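Local coordinates for methanogen homoaconitase large subunit (Methanocaldococcus jannaschii, PDB 4KP2), which forms, with its small subunit, an iron-sulfur hydro-lyase that reversibly dehydrates (R)-homocitrate to cis-homoaconitate and hydrates this to homoisocitrate, at residues M22-V25 with E26-S30; E101-R105 with F106-N110. All coordinates share one frame; numbering follows the deposited sequence.

Contact 1 of 2, residues M22-V25 with E26-S30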
ATOM      1  N   MET A  22     -11.443 -40.091  23.348  1.00 68.38           N
ATOM      2  CA  MET A  22     -10.630 -38.925  23.661  1.00 58.78           C
ATOM      3  C   MET A  22     -10.384 -38.098  22.405  1.00 58.03           C
ATOM      4  O   MET A  22      -9.710 -38.545  21.477  1.00 60.34           O
ATOM      5  CB  MET A  22      -9.301 -39.357  24.282  1.00 60.49           C
ATOM      6  CG  MET A  22      -8.595 -38.264  25.063  1.00 60.14           C
ATOM      7  SD  MET A  22      -7.118 -38.876  25.895  1.00 69.95           S
ATOM      8  CE  MET A  22      -6.656 -37.439  26.857  1.00 59.48           C
ATOM      9  N   THR A  23     -10.940 -36.891  22.383  1.00 57.98           N
ATOM     10  CA  THR A  23     -10.821 -36.011  21.228  1.00 50.10           C
ATOM     11  C   THR A  23      -9.393 -35.512  21.054  1.00 50.10           C
ATOM     12  O   THR A  23      -8.544 -35.706  21.926  1.00 53.65           O
ATOM     13  CB  THR A  23     -11.767 -34.803  21.344  1.00 50.99           C
ATOM     14  OG1 THR A  23     -11.373 -33.989  22.456  1.00 45.58           O
ATOM     15  CG2 THR A  23     -13.201 -35.269  21.546  1.00 48.71           C
ATOM     16  N   LEU A  24      -9.136 -34.870  19.920  1.00 50.25           N
ATOM     17  CA  LEU A  24      -7.813 -34.336  19.622  1.00 52.62           C
ATOM     18  C   LEU A  24      -7.431 -33.246  20.615  1.00 52.39           C
ATOM     19  O   LEU A  24      -6.312 -33.225  21.126  1.00 48.79           O
ATOM     20  CB  LEU A  24      -7.765 -33.793  18.194  1.00 54.09           C
ATOM     21  CG  LEU A  24      -6.423 -33.229  17.725  1.00 45.04           C
ATOM     22  CD1 LEU A  24      -5.320 -34.260  17.899  1.00 45.13           C
ATOM     23  CD2 LEU A  24      -6.522 -32.791  16.276  1.00 43.88           C
ATOM     24  N   VAL A  25      -8.370 -32.345  20.883  1.00 53.97           N
ATOM     25  CA  VAL A  25      -8.159 -31.269  21.845  1.00 51.03           C
ATOM     26  C   VAL A  25      -7.833 -31.825  23.229  1.00 54.20           C
ATOM     27  O   VAL A  25      -6.904 -31.359  23.890  1.00 51.42           O
ATOM     28  CB  VAL A  25      -9.390 -30.347  21.931  1.00 49.09           C
ATOM     29  CG1 VAL A  25      -9.296 -29.432  23.141  1.00 52.79           C
ATOM     30  CG2 VAL A  25      -9.532 -29.539  20.651  1.00 52.18           C
ATOM     31  N   GLU A  26      -8.593 -32.829  23.654  1.00 47.49           N
ATOM     32  CA  GLU A  26      -8.366 -33.469  24.945  1.00 48.59           C
ATOM     33  C   GLU A  26      -6.984 -34.109  25.023  1.00 50.38           C
ATOM     34  O   GLU A  26      -6.342 -34.087  26.071  1.00 51.86           O
ATOM     35  CB  GLU A  26      -9.446 -34.514  25.229  1.00 57.15           C
ATOM     36  CG  GLU A  26     -10.791 -33.927  25.615  1.00 60.08           C
ATOM     37  CD  GLU A  26     -11.837 -34.993  25.871  1.00 54.82           C
ATOM     38  OE1 GLU A  26     -11.575 -36.172  25.553  1.00 56.19           O
ATOM     39  OE2 GLU A  26     -12.919 -34.652  26.393  1.00 49.23           O
ATOM     40  N   LYS A  27      -6.529 -34.678  23.911  1.00 50.92           N
ATOM     41  CA  LYS A  27      -5.213 -35.302  23.863  1.00 48.40           C
ATOM     42  C   LYS A  27      -4.092 -34.268  23.867  1.00 48.50           C
ATOM     43  O   LYS A  27      -3.040 -34.488  24.466  1.00 50.52           O
ATOM     44  CB  LYS A  27      -5.083 -36.213  22.642  1.00 47.19           C
ATOM     45  CG  LYS A  27      -5.806 -37.539  22.781  1.00 54.20           C
ATOM     46  CD  LYS A  27      -5.383 -38.508  21.691  1.00 54.50           C
ATOM     47  CE  LYS A  27      -5.967 -39.889  21.933  1.00 63.61           C
ATOM     48  NZ  LYS A  27      -5.471 -40.882  20.943  1.00 69.94           N
ATOM     49  N   ILE A  28      -4.322 -33.145  23.196  1.00 46.44           N
ATOM     50  CA  ILE A  28      -3.333 -32.074  23.136  1.00 51.12           C
ATOM     51  C   ILE A  28      -3.146 -31.424  24.505  1.00 49.13           C
ATOM     52  O   ILE A  28      -2.020 -31.188  24.944  1.00 50.64           O
ATOM     53  CB  ILE A  28      -3.727 -30.998  22.105  1.00 44.91           C
ATOM     54  CG1 ILE A  28      -3.687 -31.574  20.689  1.00 53.01           C
ATOM     55  CG2 ILE A  28      -2.797 -29.801  22.196  1.00 51.45           C
ATOM     56  CD1 ILE A  28      -4.221 -30.630  19.631  1.00 46.45           C
ATOM     57  N   LEU A  29      -4.258 -31.147  25.178  1.00 45.00           N
ATOM     58  CA  LEU A  29      -4.223 -30.476  26.472  1.00 48.87           C
ATOM     59  C   LEU A  29      -3.700 -31.382  27.583  1.00 51.94           C
ATOM     60  O   LEU A  29      -3.052 -30.914  28.519  1.00 47.54           O
ATOM     61  CB  LEU A  29      -5.612 -29.945  26.834  1.00 48.16           C
ATOM     62  CG  LEU A  29      -6.179 -28.864  25.911  1.00 47.66           C
ATOM     63  CD1 LEU A  29      -7.557 -28.436  26.379  1.00 50.21           C
ATOM     64  CD2 LEU A  29      -5.238 -27.674  25.852  1.00 47.79           C
ATOM     65  N   SER A  30      -3.979 -32.677  27.475  1.00 47.81           N
ATOM     66  CA  SER A  30      -3.552 -33.632  28.494  1.00 53.31           C
ATOM     67  C   SER A  30      -2.037 -33.800  28.526  1.00 56.53           C
ATOM     68  O   SER A  30      -1.428 -33.795  29.596  1.00 55.94           O
ATOM     69  CB  SER A  30      -4.229 -34.987  28.286  1.00 49.97           C
ATOM     70  OG  SER A  30      -5.623 -34.893  28.517  1.00 51.77           O
TER

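Contact 2 of 2, residues E101-R105 with F106-N110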
ATOM      1  N   GLU A 101       8.307   0.165  22.318  1.00 52.35           N
ATOM      2  CA  GLU A 101       8.803   0.263  23.686  1.00 53.35           C
ATOM      3  C   GLU A 101       8.801  -1.110  24.338  1.00 54.68           C
ATOM      4  O   GLU A 101       9.781  -1.515  24.962  1.00 51.80           O
ATOM      5  CB  GLU A 101       7.942   1.221  24.510  1.00 53.88           C
ATOM      6  CG  GLU A 101       7.939   2.653  24.010  1.00 63.92           C
ATOM      7  CD  GLU A 101       7.168   3.583  24.927  1.00 67.63           C
ATOM      8  OE1 GLU A 101       6.890   3.187  26.080  1.00 64.21           O
ATOM      9  OE2 GLU A 101       6.838   4.707  24.496  1.00 70.36           O
ATOM     10  N   PHE A 102       7.686  -1.819  24.181  1.00 49.42           N
ATOM     11  CA  PHE A 102       7.518  -3.160  24.727  1.00 45.92           C
ATOM     12  C   PHE A 102       8.611  -4.102  24.235  1.00 53.47           C
ATOM     13  O   PHE A 102       9.218  -4.830  25.022  1.00 53.46           O
ATOM     14  CB  PHE A 102       6.140  -3.706  24.346  1.00 46.27           C
ATOM     15  CG  PHE A 102       5.918  -5.135  24.747  1.00 48.35           C
ATOM     16  CD1 PHE A 102       5.547  -5.454  26.043  1.00 50.32           C
ATOM     17  CD2 PHE A 102       6.069  -6.159  23.827  1.00 45.74           C
ATOM     18  CE1 PHE A 102       5.339  -6.765  26.416  1.00 51.93           C
ATOM     19  CE2 PHE A 102       5.863  -7.476  24.194  1.00 47.29           C
ATOM     20  CZ  PHE A 102       5.497  -7.779  25.490  1.00 48.18           C
ATOM     21  N   VAL A 103       8.857  -4.078  22.930  1.00 53.62           N
ATOM     22  CA  VAL A 103       9.877  -4.923  22.319  1.00 53.66           C
ATOM     23  C   VAL A 103      11.272  -4.525  22.790  1.00 53.84           C
ATOM     24  O   VAL A 103      12.104  -5.381  23.095  1.00 54.47           O
ATOM     25  CB  VAL A 103       9.814  -4.851  20.780  1.00 54.42           C
ATOM     26  CG1 VAL A 103      10.934  -5.670  20.158  1.00 46.58           C
ATOM     27  CG2 VAL A 103       8.461  -5.333  20.286  1.00 49.61           C
ATOM     28  N   LYS A 104      11.519  -3.221  22.856  1.00 54.50           N
ATOM     29  CA  LYS A 104      12.818  -2.706  23.268  1.00 53.24           C
ATOM     30  C   LYS A 104      13.082  -2.997  24.741  1.00 54.09           C
ATOM     31  O   LYS A 104      14.191  -3.377  25.121  1.00 57.67           O
ATOM     32  CB  LYS A 104      12.894  -1.200  23.017  1.00 56.84           C
ATOM     33  CG  LYS A 104      14.307  -0.665  22.879  1.00 55.67           C
ATOM     34  CD  LYS A 104      14.957  -1.123  21.579  1.00 60.78           C
ATOM     35  CE  LYS A 104      14.482  -0.304  20.380  1.00 64.48           C
ATOM     36  NZ  LYS A 104      13.120  -0.673  19.899  1.00 52.75           N
ATOM     37  N   ARG A 105      12.055  -2.817  25.565  1.00 54.60           N
ATOM     38  CA  ARG A 105      12.176  -3.014  27.006  1.00 54.57           C
ATOM     39  C   ARG A 105      12.435  -4.469  27.381  1.00 57.19           C
ATOM     40  O   ARG A 105      13.406  -4.776  28.073  1.00 60.31           O
ATOM     41  CB  ARG A 105      10.919  -2.511  27.721  1.00 58.49           C
ATOM     42  CG  ARG A 105      10.815  -2.936  29.177  1.00 58.43           C
ATOM     43  CD  ARG A 105      11.937  -2.340  30.010  1.00 68.18           C
ATOM     44  NE  ARG A 105      12.006  -2.939  31.339  1.00 74.03           N
ATOM     45  CZ  ARG A 105      12.695  -4.039  31.625  1.00 77.21           C
ATOM     46  NH1 ARG A 105      13.375  -4.665  30.673  1.00 71.82           N
ATOM     47  NH2 ARG A 105      12.704  -4.518  32.862  1.00 80.44           N
ATOM     48  N   PHE A 106      11.564  -5.361  26.922  1.00 52.13           N
ATOM     49  CA  PHE A 106      11.625  -6.760  27.330  1.00 51.76           C
ATOM     50  C   PHE A 106      12.470  -7.620  26.396  1.00 48.90           C
ATOM     51  O   PHE A 106      12.550  -8.837  26.567  1.00 50.25           O
ATOM     52  CB  PHE A 106      10.215  -7.335  27.462  1.00 50.15           C
ATOM     53  CG  PHE A 106       9.355  -6.603  28.454  1.00 56.29           C
ATOM     54  CD1 PHE A 106       9.465  -6.863  29.808  1.00 56.07           C
ATOM     55  CD2 PHE A 106       8.440  -5.654  28.030  1.00 53.99           C
ATOM     56  CE1 PHE A 106       8.676  -6.191  30.723  1.00 55.69           C
ATOM     57  CE2 PHE A 106       7.648  -4.979  28.940  1.00 54.22           C
ATOM     58  CZ  PHE A 106       7.768  -5.248  30.289  1.00 49.30           C
ATOM     59  N   GLY A 107      13.099  -6.983  25.412  1.00 48.37           N
ATOM     60  CA  GLY A 107      14.007  -7.669  24.510  1.00 52.47           C
ATOM     61  C   GLY A 107      13.357  -8.752  23.672  1.00 50.05           C
ATOM     62  O   GLY A 107      13.886  -9.856  23.544  1.00 42.85           O
ATOM     63  N   ILE A 108      12.202  -8.436  23.096  1.00 44.89           N
ATOM     64  CA  ILE A 108      11.495  -9.383  22.245  1.00 40.05           C
ATOM     65  C   ILE A 108      12.239  -9.565  20.928  1.00 41.37           C
ATOM     66  O   ILE A 108      12.072  -8.779  19.995  1.00 42.00           O
ATOM     67  CB  ILE A 108      10.058  -8.918  21.955  1.00 45.08           C
ATOM     68  CG1 ILE A 108       9.338  -8.577  23.258  1.00 42.44           C
ATOM     69  CG2 ILE A 108       9.296  -9.986  21.186  1.00 45.51           C
ATOM     70  CD1 ILE A 108       9.211  -9.746  24.209  1.00 46.15           C
ATOM     71  N   LYS A 109      13.067 -10.602  20.861  1.00 38.85           N
ATOM     72  CA  LYS A 109      13.851 -10.878  19.662  1.00 39.60           C
ATOM     73  C   LYS A 109      12.961 -11.315  18.506  1.00 42.94           C
ATOM     74  O   LYS A 109      13.254 -11.035  17.344  1.00 43.00           O
ATOM     75  CB  LYS A 109      14.913 -11.940  19.944  1.00 38.12           C
ATOM     76  CG  LYS A 109      15.966 -11.503  20.946  1.00 50.87           C
ATOM     77  CD  LYS A 109      17.036 -12.566  21.120  1.00 58.27           C
ATOM     78  CE  LYS A 109      18.097 -12.120  22.109  1.00 62.96           C
ATOM     79  NZ  LYS A 109      19.157 -13.149  22.268  1.00 78.42           N
ATOM     80  N   ASN A 110      11.870 -11.998  18.834  1.00 40.14           N
ATOM     81  CA  ASN A 110      10.916 -12.442  17.828  1.00 42.36           C
ATOM     82  C   ASN A 110       9.978 -11.320  17.403  1.00 43.83           C
ATOM     83  O   ASN A 110       8.758 -11.463  17.474  1.00 50.42           O
ATOM     84  CB  ASN A 110      10.103 -13.628  18.345  1.00 51.30           C
ATOM     85  CG  ASN A 110      10.972 -14.788  18.774  1.00 52.12           C
ATOM     86  OD1 ASN A 110      12.058 -15.000  18.234  1.00 52.21           O
ATOM     87  ND2 ASN A 110      10.500 -15.547  19.754  1.00 53.06           N
TER

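Contact 1 of 2, residues M22-V25 with E26-S30
T23 and E26 form a capping box at the start of helix 24-33, with T23 as the N-cap. Each side chain reaches the other's backbone: E26 N donates to T23 OG1 at 3.2 Å with an N-H...O angle of 160°, while T23 N gives a weak bond to E26 OE1 at 3.3 Å. With chi1 65° OG1 lies between the backbone N and the carbonyl carbon, where it meets E26 N. The other carboxylate oxygen, E26 OE2, accepts from A39 N, so both carboxylate oxygens have a backbone N-H partner, the one at OE1 weak.

L24, V25, I28 and L29 make up the buried, apolar side. L24 CG lies 3.9 Å from I28 CD1, and V25 and L29 run side by side with V25 CG1 3.8 Å from L29 CD1. V25, I28 and L29 all pack on F150 of strand 150-153, and T23, V25 and L29 also touch strand 167-180.

The looser side holds M22 and K27, both partly exposed. The M22 chain is extended beyond CG and crosses K27, SD standing 3.6 Å from K27 CG, and CE reaches the S30 side chain; the ammonium of K27 is bound to T272 O. With an alanine here SD and CE are gone, and K27 CG and the S30 side chain would probably lose the packing that covers them on this side. S30 OG donates to E26 O at 2.7 Å, while S30 N approaches that oxygen from the opposite face of the carbonyl plane.

Contact 2 of 2, residues E101-R105 with F106-N110
F106 and F102, one turn apart, meet through their rings where helix 90-106 ends. Starting at CB, the F106 side chain passes 3.6 Å from F102 O, the carbonyl that also accepts F106 N at 3.1 Å with a nearly straight N-H...O angle of 169°. CG is anti to the carbonyl carbon (chi1 -59°), which swings the ring beside the backbone N, back toward F102. CD2 then lies 3.2 Å from F102 O, near the ring plane, and 3.5 Å from F102 CD1, which CE2 also touches; the two ring planes, 50° apart, form an oblique pair. R105 CG stands over the centre of one ring face in a CH-pi contact, 3.8 Å from the centroid, with CE2 and CZ its nearest ring atoms. The guanidinium farther out adds at most a weak cation-pi attraction.

Helix 90-106 is the crossover helix of a beta-alpha-beta unit linking parallel strands 77-80 and 111-112. Just past G107, the first residue to leave helical backbone angles, with positive phi, I108 N donates to V103 O at 3.1 Å, in the carbonyl plane on a lone pair. This return sets I108 CB 3.8 Å from V103 CG1 and brings I108 CG1 against F102 CE2.

How the contacts relate
The two contacts treat opposite ends of different helices: 22-30 starts helix 24-33, whereas 101-110 finishes helix 90-106. They share no residues, and their centres lie about 33 Å apart. Contact 1 is the more buried, six of its nine touching residues being buried, against three of seven in contact 2, where K104 reaches D346 of the second subunit. Helix 24-33 packs on strands 150-153 and 167-180, which belong to two different sheets; helix 90-106 lies against strand 77-80 and helix 57-67. The chemistry follows the helix end: a side-chain hydroxyl caps a first-turn amide at the first, with a weak carboxylate bond in return, while backbone reversal and aromatic packing close the second.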